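Local structure of fiber protein (Raptor siadenovirus a, 5FJL) at residues 37-42 / 54-59; 122-128 / 154-159; 130-135 / 146-150. The protein makes the adenovirus fibre, a trimeric capsid spike whose distal head, the domain described here, probably attaches the virion to a host-cell receptor. All coordinates share one frame; numbering follows the deposited sequence. Where two conformers were deposited one is given.

How the interactions relate
All three contacts reach the antiparallel strand framework of the beta-sandwich fibre head; interactions 1 and 3 are strand pairs within it, and interaction 2 joins loops at its edge. Interaction 1 comes first along the chain and pairs strands 38-45 and 51-59. The 130-135 / 146-150 hairpin contact is nested inside the loop closed by 122-128 / 154-159, and both use strand 127-138. Centres of interactions 2 and 3 are about 16 Å apart; interaction 1 is about 23 Å from interaction 3 and about 35 Å from interaction 2, with the chain's centre between 1 and 2. Interactions 1 and 3 each pack on neighbouring subunits and so take part in trimer contacts, whereas interaction 2 touches no other subunit.

Interaction 1 (37-42 / 54-59); sequences VSYSDG and FRKTRV
Ser38, Ser40 and Gly42 face Arg58, Lys56 and Phe54 as the hydrogen-bonded pairs of an antiparallel beta hairpin, whose strand axes come within 4.7 Å here. Each pair is tied by two backbone bonds, the shortest running 2.8 Å from Lys56 N to Ser40 O. On the face bearing Tyr39, Asp41, Arg55 and Thr57, the Arg55 chain is stretched out, with CG opposite the backbone N (chi1 -178°), and passes between Asp41 and Tyr39. Asp41 OD1 hangs over the guanidinium face and also rests 3.2 Å from Arg55 CD. Asp41 OD2 is 3.3 Å from Arg55 NH1 but lies well out of the guanidinium plane (the two planes are 77° apart), so no N-H points at it and the salt bridge rests on charge alone. Arg55 NH2 touches Tyr39 CB at 3.6 Å. The tyrosine lies alongside Thr57, pointing the same way, its ring edge meeting Thr57 OG1 at 3.5 Å from CD1; its hydroxyl hydrogen-bonds to Ser61 of a second subunit. On the other face Ser40 CB abuts the edge of the Arg58 guanidinium, 3.4 Å from NH1, and a water joins Ser38 OG to that nitrogen, weakly on the arginine side. A chi1 of 64° swings the Phe54 ring across to Gly42, whose CA sits over the ring face in a CH-pi contact, 3.8 Å from its centroid.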
ATOM      1  N   VAL A  37       1.217  10.630 -23.610  1.00 46.62           N
ATOM      2  CA  VAL A  37       1.257  11.140 -22.196  1.00 46.54           C
ATOM      3  C   VAL A  37       1.120  12.676 -22.136  1.00 47.58           C
ATOM      4  O   VAL A  37       1.627  13.405 -23.005  1.00 49.73           O
ATOM      5  CB  VAL A  37       2.539  10.666 -21.438  1.00 47.01           C
ATOM      6  CG1 VAL A  37       3.811  11.304 -22.004  1.00 48.30           C
ATOM      7  CG2 VAL A  37       2.446  10.939 -19.939  1.00 43.66           C
ATOM      8  N   SER A  38       0.418  13.160 -21.116  1.00 41.76           N
ATOM      9  CA  SER A  38       0.362  14.593 -20.827  1.00 39.39           C
ATOM     10  C   SER A  38       0.424  14.768 -19.318  1.00 37.21           C
ATOM     11  O   SER A  38       0.342  13.782 -18.579  1.00 30.89           O
ATOM     12  CB  SER A  38      -0.897  15.232 -21.422  1.00 41.33           C
ATOM     13  OG  SER A  38      -2.080  14.696 -20.853  1.00 45.28           O
ATOM     14  N   TYR A  39       0.628  16.010 -18.890  1.00 33.94           N
ATOM     15  CA  TYR A  39       0.902  16.342 -17.496  1.00 34.57           C
ATOM     16  C   TYR A  39       0.094  17.558 -17.137  1.00 32.14           C
ATOM     17  O   TYR A  39      -0.133  18.432 -17.986  1.00 33.56           O
ATOM     18  CB  TYR A  39       2.393  16.649 -17.318  1.00 37.54           C
ATOM     19  CG  TYR A  39       3.302  15.566 -17.876  1.00 42.69           C
ATOM     20  CD1 TYR A  39       3.669  14.465 -17.087  1.00 43.83           C
ATOM     21  CD2 TYR A  39       3.765  15.609 -19.206  1.00 45.54           C
ATOM     22  CE1 TYR A  39       4.484  13.457 -17.588  1.00 44.19           C
ATOM     23  CE2 TYR A  39       4.580  14.593 -19.721  1.00 45.80           C
ATOM     24  CZ  TYR A  39       4.944  13.521 -18.900  1.00 45.14           C
ATOM     25  OH  TYR A  39       5.759  12.510 -19.375  1.00 46.04           O
ATOM     26  N   SER A  40      -0.391  17.630 -15.904  1.00 28.26           N
ATOM     27  CA  SER A  40      -1.036  18.842 -15.401  0.50 27.55           C
ATOM     28  C   SER A  40      -0.578  19.081 -13.972  1.00 27.79           C
ATOM     29  O   SER A  40      -0.450  18.131 -13.207  1.00 28.48           O
ATOM     30  CB  SER A  40      -2.552  18.693 -15.426  0.50 29.16           C
ATOM     31  OG  SER A  40      -3.214  19.860 -14.957  0.50 30.42           O
ATOM     32  N   ASP A  41      -0.335  20.322 -13.623  1.00 24.85           N
ATOM     33  CA  ASP A  41       0.022  20.720 -12.271  1.00 25.49           C
ATOM     34  C   ASP A  41      -1.192  21.375 -11.670  1.00 23.61           C
ATOM     35  O   ASP A  41      -1.993  22.018 -12.364  1.00 25.64           O
ATOM     36  CB  ASP A  41       1.174  21.719 -12.267  1.00 28.98           C
ATOM     37  CG  ASP A  41       2.506  21.083 -12.656  1.00 34.22           C
ATOM     38  OD1 ASP A  41       2.685  19.870 -12.458  1.00 39.66           O
ATOM     39  OD2 ASP A  41       3.378  21.803 -13.176  1.00 42.85           O
ATOM     40  N   GLY A  42      -1.337  21.235 -10.356  1.00 20.49           N
ATOM     41  CA  GLY A  42      -2.388  21.917  -9.637  1.00 20.19           C
ATOM     42  C   GLY A  42      -2.053  22.072  -8.164  1.00 17.93           C
ATOM     43  O   GLY A  42      -0.995  21.687  -7.691  1.00 18.66           O
ATOM     44  N   PHE A  54       0.277  19.389  -6.495  1.00 18.84           N
ATOM     45  CA  PHE A  54       0.288  18.064  -7.091  1.00 19.50           C
ATOM     46  C   PHE A  54       0.599  18.106  -8.584  1.00 20.21           C
ATOM     47  O   PHE A  54       0.435  19.141  -9.215  1.00 19.85           O
ATOM     48  CB  PHE A  54      -1.033  17.356  -6.809  1.00 19.24           C
ATOM     49  CG  PHE A  54      -2.230  18.010  -7.439  1.00 19.36           C
ATOM     50  CD1 PHE A  54      -2.583  17.758  -8.758  1.00 21.49           C
ATOM     51  CD2 PHE A  54      -3.010  18.883  -6.701  1.00 20.35           C
ATOM     52  CE1 PHE A  54      -3.704  18.377  -9.341  1.00 23.73           C
ATOM     53  CE2 PHE A  54      -4.143  19.470  -7.269  1.00 22.11           C
ATOM     54  CZ  PHE A  54      -4.474  19.231  -8.580  1.00 22.64           C
ATOM     55  N   ARG A  55       1.071  16.982  -9.125  1.00 20.21           N
ATOM     56  CA  ARG A  55       1.296  16.815 -10.551  1.00 22.49           C
ATOM     57  C   ARG A  55       0.635  15.557 -11.011  1.00 21.49           C
ATOM     58  O   ARG A  55       0.885  14.501 -10.418  1.00 21.20           O
ATOM     59  CB  ARG A  55       2.770  16.744 -10.880  1.00 26.14           C
ATOM     60  CG  ARG A  55       3.040  16.615 -12.375  1.00 34.42           C
ATOM     61  CD  ARG A  55       4.410  17.167 -12.729  1.00 40.10           C
ATOM     62  NE  ARG A  55       4.515  17.428 -14.157  1.00 51.01           N
ATOM     63  CZ  ARG A  55       5.069  18.512 -14.717  1.00 56.87           C
ATOM     64  NH1 ARG A  55       5.589  19.507 -13.980  1.00 56.15           N
ATOM     65  NH2 ARG A  55       5.089  18.610 -16.053  1.00 60.85           N
ATOM     66  N   LYS A  56      -0.222  15.648 -12.025  1.00 22.18           N
ATOM     67  CA  LYS A  56      -0.938  14.504 -12.612  1.00 22.92           C
ATOM     68  C   LYS A  56      -0.232  14.123 -13.899  1.00 26.51           C
ATOM     69  O   LYS A  56       0.115  15.001 -14.711  1.00 29.13           O
ATOM     70  CB  LYS A  56      -2.365  14.887 -12.931  1.00 26.59           C
ATOM     71  CG  LYS A  56      -3.170  15.318 -11.739  1.00 30.79           C
ATOM     72  CD  LYS A  56      -4.569  15.749 -12.106  1.00 36.69           C
ATOM     73  CE  LYS A  56      -5.514  14.592 -12.334  1.00 42.73           C
ATOM     74  NZ  LYS A  56      -6.925  15.047 -12.252  1.00 47.89           N
ATOM     75  N   THR A  57       0.037  12.839 -14.063  1.00 23.27           N
ATOM     76  CA  THR A  57       0.558  12.254 -15.293  1.00 24.38           C
ATOM     77  C   THR A  57      -0.530  11.365 -15.874  1.00 25.71           C
ATOM     78  O   THR A  57      -0.968  10.415 -15.230  1.00 24.07           O
ATOM     79  CB  THR A  57       1.828  11.429 -14.995  1.00 25.72           C
ATOM     80  OG1 THR A  57       2.826  12.282 -14.428  1.00 27.81           O
ATOM     81  CG2 THR A  57       2.385  10.779 -16.255  1.00 27.87           C
ATOM     82  N   ARG A  58      -0.973  11.663 -17.102  1.00 28.16           N
ATOM     83  CA  ARG A  58      -2.031  10.911 -17.755  1.00 31.49           C
ATOM     84  C   ARG A  58      -1.456   9.994 -18.807  1.00 36.63           C
ATOM     85  O   ARG A  58      -0.802  10.483 -19.731  1.00 38.62           O
ATOM     86  CB  ARG A  58      -2.991  11.842 -18.476  1.00 38.04           C
ATOM     87  CG  ARG A  58      -3.509  12.987 -17.651  1.00 45.12           C
ATOM     88  CD  ARG A  58      -4.749  13.617 -18.287  1.00 51.99           C
ATOM     89  NE  ARG A  58      -5.613  14.289 -17.307  1.00 56.32           N
ATOM     90  CZ  ARG A  58      -5.268  15.320 -16.526  1.00 58.20           C
ATOM     91  NH1 ARG A  58      -4.043  15.836 -16.557  1.00 57.96           N
ATOM     92  NH2 ARG A  58      -6.170  15.834 -15.679  1.00 58.72           N
ATOM     93  N   VAL A  59      -1.730   8.697 -18.692  1.00 38.37           N
ATOM     94  CA  VAL A  59      -1.453   7.737 -19.772  1.00 45.23           C
ATOM     95  C   VAL A  59      -2.720   6.957 -20.125  1.00 44.02           C
ATOM     96  O   VAL A  59      -3.141   6.055 -19.388  1.00 43.04           O
ATOM     97  CB  VAL A  59      -0.279   6.810 -19.429  1.00 49.32           C
ATOM     98  CG1 VAL A  59       1.028   7.539 -19.672  1.00 53.29           C
ATOM     99  CG2 VAL A  59      -0.344   6.321 -17.993  1.00 48.48           C
TER
HETATM  100  O   HOH W   1      -3.216  16.285 -18.894  1.00 54.44           O

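Interaction 2 (122-128 / 154-159); sequences ITTDHVY and KHETIQ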
ATOM      1  N   ILE A 122       1.082  13.778  15.806  1.00 15.56           N
ATOM      2  CA  ILE A 122       1.550  14.405  17.046  1.00 15.29           C
ATOM      3  C   ILE A 122       0.343  14.889  17.819  1.00 14.85           C
ATOM      4  O   ILE A 122      -0.454  15.682  17.307  1.00 15.54           O
ATOM      5  CB  ILE A 122       2.473  15.604  16.748  1.00 16.96           C
ATOM      6  CG1 ILE A 122       3.596  15.225  15.782  1.00 19.22           C
ATOM      7  CG2 ILE A 122       2.975  16.216  18.042  1.00 17.81           C
ATOM      8  CD1 ILE A 122       4.548  14.212  16.280  1.00 21.09           C
ATOM      9  N   THR A 123       0.194  14.396  19.054  1.00 15.76           N
ATOM     10  CA  THR A 123      -0.792  14.908  19.982  1.00 16.64           C
ATOM     11  C   THR A 123      -0.025  15.608  21.120  1.00 17.10           C
ATOM     12  O   THR A 123       1.209  15.567  21.161  1.00 17.13           O
ATOM     13  CB  THR A 123      -1.702  13.809  20.535  1.00 17.40           C
ATOM     14  OG1 THR A 123      -0.942  12.935  21.344  1.00 17.08           O
ATOM     15  CG2 THR A 123      -2.382  13.015  19.377  1.00 18.30           C
ATOM     16  N   THR A 124      -0.741  16.231  22.048  1.00 17.60           N
ATOM     17  CA  THR A 124      -0.039  16.847  23.179  1.00 18.35           C
ATOM     18  C   THR A 124       0.817  15.837  23.915  1.00 18.59           C
ATOM     19  O   THR A 124       1.979  16.140  24.288  1.00 18.37           O
ATOM     20  CB  THR A 124      -1.063  17.476  24.149  1.00 19.94           C
ATOM     21  OG1 THR A 124      -1.786  18.502  23.469  1.00 23.56           O
ATOM     22  CG2 THR A 124      -0.352  18.049  25.365  1.00 20.88           C
ATOM     23  N   ASP A 125       0.313  14.613  24.129  1.00 18.10           N
ATOM     24  CA  ASP A 125       1.015  13.637  24.927  1.00 18.96           C
ATOM     25  C   ASP A 125       1.763  12.588  24.187  1.00 18.78           C
ATOM     26  O   ASP A 125       2.590  11.892  24.785  1.00 21.80           O
ATOM     27  CB  ASP A 125       0.027  12.937  25.868  1.00 22.37           C
ATOM     28  CG  ASP A 125      -0.503  13.854  26.974  1.00 25.85           C
ATOM     29  OD1 ASP A 125       0.014  14.966  27.226  1.00 24.84           O
ATOM     30  OD2 ASP A 125      -1.466  13.407  27.654  1.00 31.27           O
ATOM     31  N   HIS A 126       1.480  12.372  22.889  1.00 18.73           N
ATOM     32  CA  HIS A 126       2.006  11.195  22.194  1.00 19.71           C
ATOM     33  C   HIS A 126       2.466  11.476  20.772  1.00 18.12           C
ATOM     34  O   HIS A 126       2.121  12.497  20.180  1.00 17.51           O
ATOM     35  CB  HIS A 126       0.942  10.047  22.147  1.00 21.45           C
ATOM     36  CG  HIS A 126       0.579   9.531  23.493  1.00 25.25           C
ATOM     37  ND1 HIS A 126      -0.611   9.830  24.114  1.00 27.12           N
ATOM     38  CD2 HIS A 126       1.296   8.798  24.368  1.00 29.12           C
ATOM     39  CE1 HIS A 126      -0.627   9.261  25.309  1.00 29.08           C
ATOM     40  NE2 HIS A 126       0.509   8.615  25.475  1.00 31.59           N
ATOM     41  N   VAL A 127       3.219  10.531  20.231  1.00 18.24           N
ATOM     42  CA  VAL A 127       3.625  10.495  18.848  1.00 19.19           C
ATOM     43  C   VAL A 127       3.220   9.129  18.337  1.00 20.30           C
ATOM     44  O   VAL A 127       3.650   8.091  18.891  1.00 22.66           O
ATOM     45  CB  VAL A 127       5.125  10.677  18.665  1.00 20.15           C
ATOM     46  CG1 VAL A 127       5.524  10.574  17.189  1.00 21.65           C
ATOM     47  CG2 VAL A 127       5.552  12.034  19.186  1.00 22.21           C
ATOM     48  N   TYR A 128       2.410   9.103  17.282  1.00 17.48           N
ATOM     49  CA  TYR A 128       1.926   7.853  16.689  1.00 18.10           C
ATOM     50  C   TYR A 128       2.478   7.781  15.274  1.00 19.22           C
ATOM     51  O   TYR A 128       2.153   8.600  14.422  1.00 20.70           O
ATOM     52  CB  TYR A 128       0.408   7.826  16.649  1.00 18.67           C
ATOM     53  CG  TYR A 128      -0.231   7.857  18.000  1.00 18.94           C
ATOM     54  CD1 TYR A 128      -0.114   6.769  18.855  1.00 20.97           C
ATOM     55  CD2 TYR A 128      -0.938   8.962  18.444  1.00 19.21           C
ATOM     56  CE1 TYR A 128      -0.655   6.807  20.126  1.00 22.37           C
ATOM     57  CE2 TYR A 128      -1.521   8.990  19.696  1.00 20.94           C
ATOM     58  CZ  TYR A 128      -1.374   7.891  20.522  1.00 21.54           C
ATOM     59  OH  TYR A 128      -1.941   7.877  21.781  1.00 23.40           O
ATOM     60  N   LYS A 154      -8.199   7.335  18.833  1.00 23.95           N
ATOM     61  CA  LYS A 154      -7.664   7.783  20.115  1.00 24.80           C
ATOM     62  C   LYS A 154      -8.499   8.967  20.555  1.00 24.33           C
ATOM     63  O   LYS A 154      -8.894   9.802  19.726  1.00 25.82           O
ATOM     64  CB  LYS A 154      -6.204   8.247  19.996  1.00 26.28           C
ATOM     65  CG  LYS A 154      -5.240   7.260  19.363  1.00 30.14           C
ATOM     66  CD  LYS A 154      -4.923   6.103  20.280  1.00 34.30           C
ATOM     67  CE  LYS A 154      -3.929   5.207  19.570  1.00 36.51           C
ATOM     68  NZ  LYS A 154      -3.572   4.037  20.399  1.00 39.20           N
ATOM     69  N   HIS A 155      -8.728   9.085  21.863  1.00 27.37           N
ATOM     70  CA  HIS A 155      -9.454  10.226  22.423  1.00 28.92           C
ATOM     71  C   HIS A 155      -8.474  11.341  22.723  1.00 27.81           C
ATOM     72  O   HIS A 155      -8.188  11.676  23.885  1.00 26.53           O
ATOM     73  CB  HIS A 155     -10.208   9.822  23.704  1.00 33.39           C
ATOM     74  CG  HIS A 155     -11.332   8.871  23.464  1.00 42.71           C
ATOM     75  ND1 HIS A 155     -12.374   9.150  22.602  1.00 47.61           N
ATOM     76  CD2 HIS A 155     -11.596   7.652  23.996  1.00 49.85           C
ATOM     77  CE1 HIS A 155     -13.223   8.135  22.601  1.00 52.72           C
ATOM     78  NE2 HIS A 155     -12.775   7.216  23.441  1.00 52.03           N
ATOM     79  N   GLU A 156      -7.887  11.853  21.643  1.00 23.95           N
ATOM     80  CA  GLU A 156      -6.840  12.886  21.698  1.00 21.67           C
ATOM     81  C   GLU A 156      -7.016  13.799  20.514  1.00 21.44           C
ATOM     82  O   GLU A 156      -7.612  13.430  19.517  1.00 21.91           O
ATOM     83  CB  GLU A 156      -5.447  12.292  21.632  1.00 21.52           C
ATOM     84  CG  GLU A 156      -5.084  11.400  22.796  1.00 22.86           C
ATOM     85  CD  GLU A 156      -3.777  10.713  22.590  1.00 24.41           C
ATOM     86  OE1 GLU A 156      -2.720  11.382  22.716  1.00 23.73           O
ATOM     87  OE2 GLU A 156      -3.758   9.494  22.338  1.00 26.56           O
ATOM     88  N   THR A 157      -6.516  15.018  20.642  1.00 20.92           N
ATOM     89  CA  THR A 157      -6.564  16.041  19.596  1.00 20.66           C
ATOM     90  C   THR A 157      -5.289  15.997  18.750  1.00 19.77           C
ATOM     91  O   THR A 157      -4.177  15.926  19.276  1.00 19.52           O
ATOM     92  CB  THR A 157      -6.695  17.430  20.242  1.00 21.40           C
ATOM     93  OG1 THR A 157      -7.943  17.446  20.968  1.00 24.49           O
ATOM     94  CG2 THR A 157      -6.694  18.550  19.258  1.00 23.65           C
ATOM     95  N   ILE A 158      -5.490  16.027  17.436  1.00 18.35           N
ATOM     96  CA  ILE A 158      -4.356  16.134  16.517  1.00 17.26           C
ATOM     97  C   ILE A 158      -3.766  17.541  16.617  1.00 17.27           C
ATOM     98  O   ILE A 158      -4.474  18.520  16.419  1.00 17.90           O
ATOM     99  CB  ILE A 158      -4.791  15.867  15.078  1.00 17.29           C
ATOM    100  CG1 ILE A 158      -5.352  14.445  14.909  1.00 18.63           C
ATOM    101  CG2 ILE A 158      -3.654  16.126  14.102  1.00 16.84           C
ATOM    102  CD1 ILE A 158      -6.074  14.265  13.585  1.00 20.35           C
ATOM    103  N   GLN A 159      -2.466  17.606  16.910  1.00 16.35           N
ATOM    104  CA  GLN A 159      -1.704  18.825  16.734  1.00 16.00           C
ATOM    105  C   GLN A 159      -1.155  18.894  15.315  1.00 15.36           C
ATOM    106  O   GLN A 159      -1.356  19.887  14.619  1.00 15.71           O
ATOM    107  CB  GLN A 159      -0.603  18.927  17.791  1.00 16.27           C
ATOM    108  CG  GLN A 159      -1.110  18.833  19.224  1.00 18.33           C
ATOM    109  CD  GLN A 159      -2.019  19.967  19.647  1.00 20.19           C
ATOM    110  OE1 GLN A 159      -1.895  21.086  19.192  1.00 22.15           O
ATOM    111  NE2 GLN A 159      -2.988  19.652  20.505  1.00 22.87           N
TER
HETATM  112  O   HOH W   2      -3.410  16.920  21.530  1.00 22.21           O
HETATM  113  O   HOH W   3      -2.668  13.951  24.040  1.00 23.45           O
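Gln159 N donates to Ile122 O over 2.8 Å, nearly in line with the C=O bond, where the backbones of the two loops come together beside Thr123 and Ile158. The side-chain contact centres on the Glu156 carboxylate, which reaches across to three side chains of 122-128. Its OE1 is gripped from opposite faces of the carboxylate plane, by Thr123 OG1 at 2.7 Å and by His126 ND1 at 3.0 Å. The histidine bond is almost straight (172°) and lies in the imidazole plane, with ring and carboxylate turned 77° against each other. A water bound to Asp125 N donates to OE1 as well. The second oxygen, OE2, takes a very short bond of 2.5 Å from Tyr128 OH. So many donors would be expected to favour the charged carboxylate. Thr123 OG1 also accepts from His126 N, an ST motif; a chi1 of 67° holds the hydroxyl where it can serve both partners. Lys154, bent at chi2, brings CE obliquely to the Tyr128 ring in an off-centre CH-pi contact, 4.1 Å from its centroid, while NZ goes on to a salt bridge with Glu152. Farther along, a single water links Thr124 N, Thr157 O and Gln159 NE2. In the fold, 123-126 forms the turn between strands 115-122 and 127-138. The loop 154-159 belongs to the connection from strand 144-149 to strand 160-171, and Leu96, in a third loop, packs against Thr123, Tyr128 and Ile158.

Interaction 3 (130-135 / 146-150); sequences ELCMMQ and LVVLR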
ATOM      1  N   GLU A 130       2.505   5.431  11.980  1.00 16.70           N
ATOM      2  CA  GLU A 130       1.626   4.362  11.478  1.00 17.81           C
ATOM      3  C   GLU A 130       1.419   4.405  10.002  1.00 16.39           C
ATOM      4  O   GLU A 130       1.483   5.438   9.369  1.00 18.12           O
ATOM      5  CB  GLU A 130       0.280   4.368  12.140  1.00 22.13           C
ATOM      6  CG  GLU A 130      -0.402   5.678  12.158  1.00 24.12           C
ATOM      7  CD  GLU A 130      -1.667   5.712  13.067  1.00 24.35           C
ATOM      8  OE1 GLU A 130      -1.636   5.747  14.307  1.00 29.57           O
ATOM      9  OE2 GLU A 130      -2.711   5.775  12.459  1.00 27.96           O
ATOM     10  N   LEU A 131       1.132   3.223   9.424  1.00 16.20           N
ATOM     11  CA  LEU A 131       0.659   3.153   8.050  0.50 15.80           C
ATOM     12  C   LEU A 131      -0.838   3.425   8.063  1.00 15.87           C
ATOM     13  O   LEU A 131      -1.574   2.943   8.914  1.00 17.56           O
ATOM     14  CB  LEU A 131       0.994   1.808   7.325  0.50 16.07           C
ATOM     15  CG  LEU A 131       2.425   1.686   6.733  0.50 16.37           C
ATOM     16  CD1 LEU A 131       3.471   1.593   7.841  0.50 17.41           C
ATOM     17  CD2 LEU A 131       2.551   0.497   5.792  0.50 16.80           C
ATOM     18  N   CYS A 132      -1.247   4.193   7.071  1.00 15.00           N
ATOM     19  CA  CYS A 132      -2.654   4.629   6.893  0.50 15.59           C
ATOM     20  C   CYS A 132      -2.994   4.527   5.440  1.00 15.77           C
ATOM     21  O   CYS A 132      -2.088   4.375   4.610  1.00 17.84           O
ATOM     22  CB  CYS A 132      -2.854   6.106   7.279  0.50 16.37           C
ATOM     23  SG  CYS A 132      -2.426   6.524   8.975  0.50 18.80           S
ATOM     24  N   MET A 133      -4.260   4.626   5.076  1.00 15.74           N
ATOM     25  CA  MET A 133      -4.628   4.797   3.671  1.00 16.29           C
ATOM     26  C   MET A 133      -5.223   6.173   3.496  1.00 17.00           C
ATOM     27  O   MET A 133      -5.895   6.694   4.400  1.00 17.19           O
ATOM     28  CB  MET A 133      -5.565   3.742   3.191  1.00 17.98           C
ATOM     29  CG  MET A 133      -4.919   2.332   3.246  1.00 19.58           C
ATOM     30  SD  MET A 133      -5.658   1.134   2.151  1.00 19.62           S
ATOM     31  CE  MET A 133      -4.750   1.577   0.644  1.00 19.43           C
ATOM     32  N   MET A 134      -4.950   6.778   2.374  1.00 15.95           N
ATOM     33  CA  MET A 134      -5.558   8.076   2.058  1.00 17.16           C
ATOM     34  C   MET A 134      -6.068   8.122   0.669  1.00 16.35           C
ATOM     35  O   MET A 134      -5.610   7.415  -0.220  1.00 15.64           O
ATOM     36  CB  MET A 134      -4.677   9.182   2.423  1.00 22.17           C
ATOM     37  CG  MET A 134      -3.371   9.183   1.800  1.00 21.45           C
ATOM     38  SD  MET A 134      -2.322  10.568   2.386  1.00 25.46           S
ATOM     39  CE  MET A 134      -2.119  10.383   4.127  1.00 24.04           C
ATOM     40  N   GLN A 135      -7.079   8.965   0.468  1.00 15.95           N
ATOM     41  CA  GLN A 135      -7.783   8.992  -0.797  1.00 16.41           C
ATOM     42  C   GLN A 135      -8.355  10.378  -1.030  1.00 14.48           C
ATOM     43  O   GLN A 135      -8.901  10.955  -0.107  1.00 17.39           O
ATOM     44  CB  GLN A 135      -8.943   7.977  -0.726  1.00 18.90           C
ATOM     45  CG  GLN A 135      -9.723   7.777  -1.964  1.00 22.05           C
ATOM     46  CD  GLN A 135     -10.603   6.541  -1.885  1.00 22.88           C
ATOM     47  OE1 GLN A 135     -10.723   5.901  -0.832  1.00 30.71           O
ATOM     48  NE2 GLN A 135     -11.113   6.161  -3.012  1.00 26.79           N
ATOM     49  N   LEU A 146      -9.436  15.412   1.144  1.00 15.77           N
ATOM     50  CA  LEU A 146      -8.480  14.303   1.381  1.00 14.86           C
ATOM     51  C   LEU A 146      -8.943  13.543   2.598  1.00 15.07           C
ATOM     52  O   LEU A 146      -9.164  14.123   3.663  1.00 15.91           O
ATOM     53  CB  LEU A 146      -7.078  14.872   1.597  1.00 15.90           C
ATOM     54  CG  LEU A 146      -5.968  13.840   1.909  1.00 16.84           C
ATOM     55  CD1 LEU A 146      -5.862  12.766   0.836  1.00 17.17           C
ATOM     56  CD2 LEU A 146      -4.615  14.528   2.096  1.00 18.17           C
ATOM     57  N   VAL A 147      -9.132  12.237   2.456  1.00 15.90           N
ATOM     58  CA  VAL A 147      -9.639  11.386   3.515  1.00 15.57           C
ATOM     59  C   VAL A 147      -8.517  10.479   3.969  1.00 16.52           C
ATOM     60  O   VAL A 147      -7.788   9.948   3.114  1.00 16.41           O
ATOM     61  CB  VAL A 147     -10.803  10.520   3.000  1.00 18.62           C
ATOM     62  CG1 VAL A 147     -11.320   9.585   4.085  1.00 20.78           C
ATOM     63  CG2 VAL A 147     -11.908  11.423   2.433  1.00 22.62           C
ATOM     64  N   VAL A 148      -8.370  10.333   5.284  1.00 15.26           N
ATOM     65  CA  VAL A 148      -7.330   9.472   5.849  1.00 15.43           C
ATOM     66  C   VAL A 148      -8.021   8.428   6.687  1.00 15.80           C
ATOM     67  O   VAL A 148      -8.827   8.763   7.567  1.00 16.56           O
ATOM     68  CB  VAL A 148      -6.346  10.256   6.716  1.00 15.96           C
ATOM     69  CG1 VAL A 148      -5.213   9.377   7.236  1.00 16.31           C
ATOM     70  CG2 VAL A 148      -5.765  11.446   5.957  1.00 17.76           C
ATOM     71  N   LEU A 149      -7.718   7.153   6.427  1.00 15.54           N
ATOM     72  CA  LEU A 149      -8.279   6.049   7.202  1.00 17.39           C
ATOM     73  C   LEU A 149      -7.206   5.402   8.031  1.00 17.04           C
ATOM     74  O   LEU A 149      -6.117   5.113   7.540  1.00 17.44           O
ATOM     75  CB  LEU A 149      -8.901   5.000   6.311  1.00 19.93           C
ATOM     76  CG  LEU A 149      -9.981   5.465   5.352  1.00 22.00           C
ATOM     77  CD1 LEU A 149     -10.543   4.244   4.620  1.00 27.17           C
ATOM     78  CD2 LEU A 149     -11.119   6.129   6.095  1.00 22.71           C
ATOM     79  N   ARG A 150      -7.475   5.187   9.308  1.00 17.95           N
ATOM     80  CA  ARG A 150      -6.530   4.658  10.266  1.00 18.13           C
ATOM     81  C   ARG A 150      -7.079   3.409  10.921  1.00 19.04           C
ATOM     82  O   ARG A 150      -8.289   3.120  10.820  1.00 19.05           O
ATOM     83  CB  ARG A 150      -6.253   5.692  11.355  1.00 18.59           C
ATOM     84  CG  ARG A 150      -5.687   7.023  10.868  1.00 19.79           C
ATOM     85  CD  ARG A 150      -5.561   8.042  11.984  1.00 19.66           C
ATOM     86  NE  ARG A 150      -4.782   7.494  13.070  1.00 19.70           N
ATOM     87  CZ  ARG A 150      -5.244   7.135  14.252  1.00 19.67           C
ATOM     88  NH1 ARG A 150      -6.522   7.306  14.579  1.00 20.74           N
ATOM     89  NH2 ARG A 150      -4.430   6.566  15.146  1.00 22.10           N
TER
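Met134 packs against Leu146 and Val148 on one face of the paired strands, its CB 4.1 Å from Leu146 CD1 and its methyl CE 4.2 Å from Val148 CG2. Its CG takes the position between backbone N and carbonyl carbon (chi1 58°), and a bend at chi3 turns the methyl toward the valine. Val148 presents its other branch, CG1, to Cys132 CB at 4.0 Å. Ala117 and Cys119 of strand 115-122 and Ile163 and Phe169 of strand 160-171 also touch Met134, so this face belongs to the subunit interior. The backbones beneath form an antiparallel beta hairpin in the beta-sandwich head of the adenovirus fibre. Met133 with Leu149 and Gln135 with Val147 are its hydrogen-bonded pairs, Leu149 N reaching Met133 O at 2.8 Å; Met134 and Val148 form the non-hydrogen-bonded pair between them. The face carrying Met133, Gln135, Val147 and Leu149 turns to the third subunit, where Met133 packs on its Leu131 and Leu149 on its Leu118, while Gln135 NE2 bonds to Thr112 O of its own chain. At the opposite end of the contact Arg150 grips Glu130 side-on, with the carboxylate and guanidinium planes only 25° apart. Arg150 NH2 donates to the syn lone pair of Glu130 OE1 along a nearly straight path (3.0 Å, 169°), and Arg150 NE meets Glu130 OE2 at 2.8 Å from the syn side but tilted from the carboxylate plane. Phe121 adds a cation-pi contact to the same guanidinium, and the backbone O of Arg150 accepts from Arg129 NE of the third subunit.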